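PDB 2J8H: titin from Homo sapiens, which is the giant elastic protein of the muscle sarcomere, represented here by two rigidly joined immunoglobulin domains from its A-band region. Local coordinates for residues 3-8 and 81-86; 34-39 and 77-82. All coordinates share one frame; numbering follows the deposited sequence.

How the contacts relate
From the N terminus, 3-8 leads into the first immunoglobulin domain, whose edge strand 6-7 pairs with strand 22-29. After strand 22-29 the chain passes into 34-39, runs through strands 52-57 and 61-66, and returns along strand 76-83. Contact 2 closes that inner loop by setting 34-39 antiparallel beside 77-82. Contact 1 closes the longer loop around it, 3-8 against 81-86, so contact 2 is nested inside contact 1. The two share Ala81 and Thr82, lie about 10 Å apart between centres, and meet where Pro5 packs on Pro34. Contact 2 works within one sheet; contact 1 ties the two sheets together at the domain's end.

Contact 1: residues 3-8 and 81-86; sequences MAPHFK and ATNQGG
Met3 O receives the side-chain amide of Asn83, ND2 lying 2.8 Å from that oxygen with an N-H...O angle of 157° and Met3 O close to the Asn83 amide plane. The same nitrogen also donates to Pro32 O, while OD1 accepts from Gly85 N at 2.8 Å, that donor standing above the carbonyl plane. The amide is thus held at both ends, its CG wedged between the backbone N and the carbonyl carbon (chi1 63°). The OD1 bond makes an Asx turn over the type I turn from Asn83 to Gly86, the tight link between strands 76-83 and 86-102, the F and G strands of an I-set immunoglobulin domain. An alanine at Asn83 would probably leave Met3 O without this donor and the turn without its side-chain brace. Pro5 meets the Asn83 amide obliquely, its CD 3.2 Å from Asn83 OD1, and the ring also touches the last residue of the turn, Pro5 CG coming 3.2 Å from Gly86 O. At Gly86 the backbone takes angles that a side chain could hardly accept, because its first carbon would run into the carbonyl oxygen of Gly85. Deeper in, Ala81 CB meets Pro5 CB at 3.8 Å and the tip of Phe7, whose CZ is 4.0 Å away. Phe7 also packs on Cys26 and Val28 of strand 22-29, the neighbour of its own strand.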
loop_
_atom_site.group_PDB
_atom_site.type_symbol
_atom_site.label_atom_id
_atom_site.label_comp_id
_atom_site.label_asym_id
_atom_site.label_seq_id
_atom_site.Cartn_x
_atom_site.Cartn_y
_atom_site.Cartn_z
ATOM N N MET A 3 11.999 -15.020 -39.058
ATOM C CA MET A 3 10.692 -15.616 -39.419
ATOM C C MET A 3 10.141 -16.357 -38.196
ATOM O O MET A 3 9.163 -15.889 -37.643
ATOM C CB MET A 3 10.792 -16.531 -40.615
ATOM C CG MET A 3 11.122 -15.816 -41.948
ATOM S SD MET A 3 9.602 -15.181 -42.719
ATOM C CE MET A 3 10.177 -13.647 -43.463
ATOM N N ALA A 4 10.761 -17.468 -37.765
ATOM C CA ALA A 4 10.311 -18.190 -36.541
ATOM C C ALA A 4 10.451 -17.299 -35.311
ATOM O O ALA A 4 11.314 -16.428 -35.293
ATOM C CB ALA A 4 11.102 -19.449 -36.333
ATOM N N PRO A 5 9.635 -17.534 -34.261
ATOM C CA PRO A 5 9.701 -16.663 -33.090
ATOM C C PRO A 5 11.029 -16.729 -32.347
ATOM O O PRO A 5 11.663 -17.782 -32.306
ATOM C CB PRO A 5 8.594 -17.199 -32.191
ATOM C CG PRO A 5 7.714 -18.031 -33.083
ATOM C CD PRO A 5 8.637 -18.603 -34.078
ATOM N N HIS A 6 11.438 -15.600 -31.769
ATOM C CA HIS A 6 12.662 -15.513 -30.974
ATOM C C HIS A 6 12.416 -14.523 -29.846
ATOM O O HIS A 6 11.647 -13.593 -30.005
ATOM C CB HIS A 6 13.805 -15.055 -31.861
ATOM C CG HIS A 6 15.135 -14.940 -31.176
ATOM N ND1 HIS A 6 15.906 -16.036 -30.847
ATOM C CD2 HIS A 6 15.882 -13.852 -30.859
ATOM C CE1 HIS A 6 17.046 -15.630 -30.308
ATOM N NE2 HIS A 6 17.061 -14.309 -30.311
ATOM N N PHE A 7 13.024 -14.774 -28.693
ATOM C CA PHE A 7 13.010 -13.820 -27.577
ATOM C C PHE A 7 14.229 -12.934 -27.711
ATOM O O PHE A 7 15.343 -13.358 -27.422
ATOM C CB PHE A 7 12.964 -14.549 -26.234
ATOM C CG PHE A 7 11.668 -15.203 -25.987
ATOM C CD1 PHE A 7 11.522 -16.560 -26.144
ATOM C CD2 PHE A 7 10.557 -14.449 -25.699
ATOM C CE1 PHE A 7 10.297 -17.169 -25.971
ATOM C CE2 PHE A 7 9.342 -15.041 -25.510
ATOM C CZ PHE A 7 9.210 -16.428 -25.673
ATOM N N LYS A 8 14.016 -11.735 -28.249
ATOM C CA LYS A 8 15.067 -10.721 -28.373
ATOM C C LYS A 8 15.450 -10.249 -26.973
ATOM O O LYS A 8 16.604 -9.986 -26.678
ATOM C CB LYS A 8 14.541 -9.549 -29.208
ATOM C CG LYS A 8 15.516 -8.426 -29.492
ATOM C CD LYS A 8 16.472 -8.818 -30.558
ATOM C CE LYS A 8 17.458 -7.712 -30.864
ATOM N NZ LYS A 8 18.604 -8.253 -31.655
ATOM N N ALA A 81 5.976 -18.147 -27.476
ATOM C CA ALA A 81 5.745 -17.354 -28.678
ATOM C C ALA A 81 5.646 -18.307 -29.850
ATOM O O ALA A 81 6.529 -19.126 -30.033
ATOM C CB ALA A 81 6.903 -16.350 -28.898
ATOM N N THR A 82 4.581 -18.185 -30.639
ATOM C CA THR A 82 4.294 -19.104 -31.716
ATOM C C THR A 82 3.877 -18.352 -32.978
ATOM O O THR A 82 3.061 -17.431 -32.934
ATOM C CB THR A 82 3.112 -20.007 -31.321
ATOM O OG1 THR A 82 3.405 -20.682 -30.097
ATOM C CG2 THR A 82 2.784 -21.032 -32.395
ATOM N N ASN A 83 4.413 -18.783 -34.110
ATOM C CA ASN A 83 3.828 -18.430 -35.395
ATOM C C ASN A 83 3.920 -19.683 -36.273
ATOM O O ASN A 83 4.256 -20.757 -35.784
ATOM C CB ASN A 83 4.488 -17.182 -36.005
ATOM C CG ASN A 83 5.934 -17.372 -36.317
ATOM O OD1 ASN A 83 6.417 -18.493 -36.396
ATOM N ND2 ASN A 83 6.646 -16.258 -36.552
ATOM N N GLN A 84 3.639 -19.564 -37.561
ATOM C CA GLN A 84 3.532 -20.748 -38.391
ATOM C C GLN A 84 4.929 -21.327 -38.612
ATOM O O GLN A 84 5.076 -22.485 -39.017
ATOM C CB GLN A 84 2.809 -20.416 -39.716
ATOM C CG GLN A 84 1.406 -19.658 -39.521
ATOM C CD GLN A 84 0.193 -20.540 -39.045
ATOM O OE1 GLN A 84 0.084 -20.916 -37.871
ATOM N NE2 GLN A 84 -0.733 -20.817 -39.967
ATOM N N GLY A 85 5.954 -20.534 -38.302
ATOM C CA GLY A 85 7.338 -20.958 -38.429
ATOM C C GLY A 85 7.906 -21.685 -37.234
ATOM O O GLY A 85 8.974 -22.274 -37.315
ATOM N N GLY A 86 7.219 -21.650 -36.107
ATOM C CA GLY A 86 7.720 -22.344 -34.932
ATOM C C GLY A 86 7.144 -21.838 -33.644
ATOM O O GLY A 86 6.401 -20.851 -33.622
#

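Contact 2: residues 34-39 and 77-82; sequences PIVKWY and YQVRAT
Val79 CG2 sits over the centre of the six-membered ring of Trp38, 3.7 Å from its centroid and only 4° off the ring normal, a CH-pi contact. Trp38 and Val79 lie side by side as a non-hydrogen-bonded pair, and placing CG2 anti to the backbone N of Val79 puts this methyl over the indole. Diagonally across the strands the same methyl meets Val36 CG1 at 3.3 Å, a close approach for two methyls. Toward the end of the pair, Pro34 CB packs on Ala81 CB at 4.0 Å. Six backbone bonds join the strands, two each at Ile35-Thr82, Lys37-Arg80 and Tyr39-Gln78, in regular antiparallel register. On the other face, Tyr39 OH lies over one face of the Arg80 guanidinium, 3.2 Å from its CZ, ring and guanidinium planes 27° apart; the angles are poor for a hydrogen bond. Arg80 CB meets the edge of the Tyr39 ring. The Lys37 side chain runs beside that of Arg80, bringing NZ to 3.8 Å from Arg80 NH1, a like-charged approach that probably costs energy. Gln78 OE1 touches Tyr39 CB and is bonded to Gly42 N. One water bridges Ile35 O and Thr82 OG1, which also bonds Ser87 OG. In the immunoglobulin sandwich these are strands C and F: strand 86-102 continues the sheet beyond 77-82, and Trp38 faces Leu24 and Leu64 of strands 22-29 and 61-66 in the opposing sheet.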
loop_
_atom_site.group_PDB
_atom_site.type_symbol
_atom_site.label_atom_id
_atom_site.label_comp_id
_atom_site.label_asym_id
_atom_site.label_seq_id
_atom_site.Cartn_x
_atom_site.Cartn_y
_atom_site.Cartn_z
ATOM N N PRO A 34 4.489 -13.261 -33.760
ATOM C CA PRO A 34 4.099 -14.368 -32.894
ATOM C C PRO A 34 3.010 -14.059 -31.897
ATOM O O PRO A 34 2.925 -12.933 -31.378
ATOM C CB PRO A 34 5.400 -14.729 -32.176
ATOM C CG PRO A 34 6.489 -14.256 -33.117
ATOM C CD PRO A 34 5.912 -12.938 -33.597
ATOM N N ILE A 35 2.221 -15.083 -31.606
ATOM C CA ILE A 35 1.172 -15.020 -30.620
ATOM C C ILE A 35 1.746 -15.591 -29.334
ATOM O O ILE A 35 2.445 -16.613 -29.342
ATOM C CB ILE A 35 -0.036 -15.835 -31.085
ATOM C CG1 ILE A 35 -0.595 -15.211 -32.369
ATOM C CG2 ILE A 35 -1.075 -15.940 -29.976
ATOM C CD1 ILE A 35 -1.771 -15.953 -32.903
ATOM N N VAL A 36 1.472 -14.914 -28.224
ATOM C CA VAL A 36 2.111 -15.223 -26.979
ATOM C C VAL A 36 1.097 -15.724 -25.982
ATOM O O VAL A 36 -0.016 -15.221 -25.913
ATOM C CB VAL A 36 2.833 -14.005 -26.449
ATOM C CG1 VAL A 36 3.235 -14.198 -24.977
ATOM C CG2 VAL A 36 4.048 -13.715 -27.359
ATOM N N LYS A 37 1.482 -16.758 -25.241
ATOM C CA LYS A 37 0.687 -17.279 -24.157
ATOM C C LYS A 37 1.601 -17.330 -22.941
ATOM O O LYS A 37 2.825 -17.450 -23.071
ATOM C CB LYS A 37 0.155 -18.675 -24.496
ATOM C CG LYS A 37 -0.903 -18.738 -25.580
ATOM C CD LYS A 37 -1.445 -20.186 -25.829
ATOM C CE LYS A 37 -0.520 -21.090 -26.675
ATOM N NZ LYS A 37 -1.084 -22.507 -27.041
ATOM N N TRP A 38 0.992 -17.227 -21.770
ATOM C CA TRP A 38 1.696 -17.200 -20.506
ATOM C C TRP A 38 1.229 -18.340 -19.639
ATOM O O TRP A 38 0.038 -18.702 -19.674
ATOM C CB TRP A 38 1.349 -15.907 -19.790
ATOM C CG TRP A 38 1.904 -14.673 -20.416
ATOM C CD1 TRP A 38 1.306 -13.885 -21.354
ATOM C CD2 TRP A 38 3.166 -14.081 -20.141
ATOM N NE1 TRP A 38 2.115 -12.832 -21.667
ATOM C CE2 TRP A 38 3.269 -12.929 -20.940
ATOM C CE3 TRP A 38 4.231 -14.412 -19.296
ATOM C CZ2 TRP A 38 4.380 -12.095 -20.901
ATOM C CZ3 TRP A 38 5.331 -13.582 -19.267
ATOM C CH2 TRP A 38 5.393 -12.434 -20.070
ATOM N N TYR A 39 2.136 -18.885 -18.831
ATOM C CA TYR A 39 1.832 -20.064 -18.031
ATOM C C TYR A 39 2.412 -19.915 -16.643
ATOM O O TYR A 39 3.500 -19.344 -16.478
ATOM C CB TYR A 39 2.464 -21.313 -18.646
ATOM C CG TYR A 39 2.058 -21.539 -20.075
ATOM C CD1 TYR A 39 2.651 -20.808 -21.093
ATOM C CD2 TYR A 39 1.086 -22.491 -20.424
ATOM C CE1 TYR A 39 2.298 -20.994 -22.414
ATOM C CE2 TYR A 39 0.711 -22.650 -21.745
ATOM C CZ TYR A 39 1.342 -21.910 -22.724
ATOM O OH TYR A 39 1.012 -22.042 -24.044
ATOM N N TYR A 77 7.307 -19.494 -14.167
ATOM C CA TYR A 77 6.396 -19.035 -15.187
ATOM C C TYR A 77 7.060 -19.277 -16.517
ATOM O O TYR A 77 8.288 -19.315 -16.599
ATOM C CB TYR A 77 6.104 -17.544 -15.021
ATOM C CG TYR A 77 5.336 -17.264 -13.751
ATOM C CD1 TYR A 77 5.991 -17.177 -12.515
ATOM C CD2 TYR A 77 3.963 -17.140 -13.776
ATOM C CE1 TYR A 77 5.277 -16.953 -11.347
ATOM C CE2 TYR A 77 3.243 -16.946 -12.616
ATOM C CZ TYR A 77 3.906 -16.842 -11.403
ATOM O OH TYR A 77 3.152 -16.626 -10.261
ATOM N N GLN A 78 6.232 -19.488 -17.537
ATOM C CA GLN A 78 6.684 -19.642 -18.910
ATOM C C GLN A 78 5.942 -18.652 -19.793
ATOM O O GLN A 78 4.814 -18.304 -19.531
ATOM C CB GLN A 78 6.410 -21.052 -19.428
ATOM C CG GLN A 78 7.138 -22.173 -18.726
ATOM C CD GLN A 78 6.423 -22.689 -17.487
ATOM O OE1 GLN A 78 5.199 -22.676 -17.408
ATOM N NE2 GLN A 78 7.198 -23.191 -16.524
ATOM N N VAL A 79 6.620 -18.179 -20.819
ATOM C CA VAL A 79 6.018 -17.407 -21.897
ATOM C C VAL A 79 6.356 -18.139 -23.179
ATOM O O VAL A 79 7.492 -18.640 -23.355
ATOM C CB VAL A 79 6.521 -15.942 -21.934
ATOM C CG1 VAL A 79 7.990 -15.888 -22.190
ATOM C CG2 VAL A 79 5.717 -15.084 -22.966
ATOM N N ARG A 80 5.342 -18.273 -24.025
ATOM C CA ARG A 80 5.487 -18.984 -25.270
ATOM C C ARG A 80 5.168 -18.084 -26.423
ATOM O O ARG A 80 4.176 -17.373 -26.389
ATOM C CB ARG A 80 4.542 -20.190 -25.284
ATOM C CG ARG A 80 4.739 -21.066 -26.533
ATOM C CD ARG A 80 3.701 -22.177 -26.628
ATOM N NE ARG A 80 3.842 -23.115 -25.523
ATOM C CZ ARG A 80 3.076 -24.179 -25.338
ATOM N NH1 ARG A 80 2.115 -24.480 -26.210
ATOM N NH2 ARG A 80 3.280 -24.965 -24.292
ATOM N N ALA A 81 5.976 -18.147 -27.476
ATOM C CA ALA A 81 5.745 -17.354 -28.678
ATOM C C ALA A 81 5.646 -18.307 -29.850
ATOM O O ALA A 81 6.529 -19.126 -30.033
ATOM C CB ALA A 81 6.903 -16.350 -28.898
ATOM N N THR A 82 4.581 -18.185 -30.639
ATOM C CA THR A 82 4.294 -19.104 -31.716
ATOM C C THR A 82 3.877 -18.352 -32.978
ATOM O O THR A 82 3.061 -17.431 -32.934
ATOM C CB THR A 82 3.112 -20.007 -31.321
ATOM O OG1 THR A 82 3.405 -20.682 -30.097
ATOM C CG2 THR A 82 2.784 -21.032 -32.395
HETATM O O HOH W 1 2.164 -19.122 -28.283
#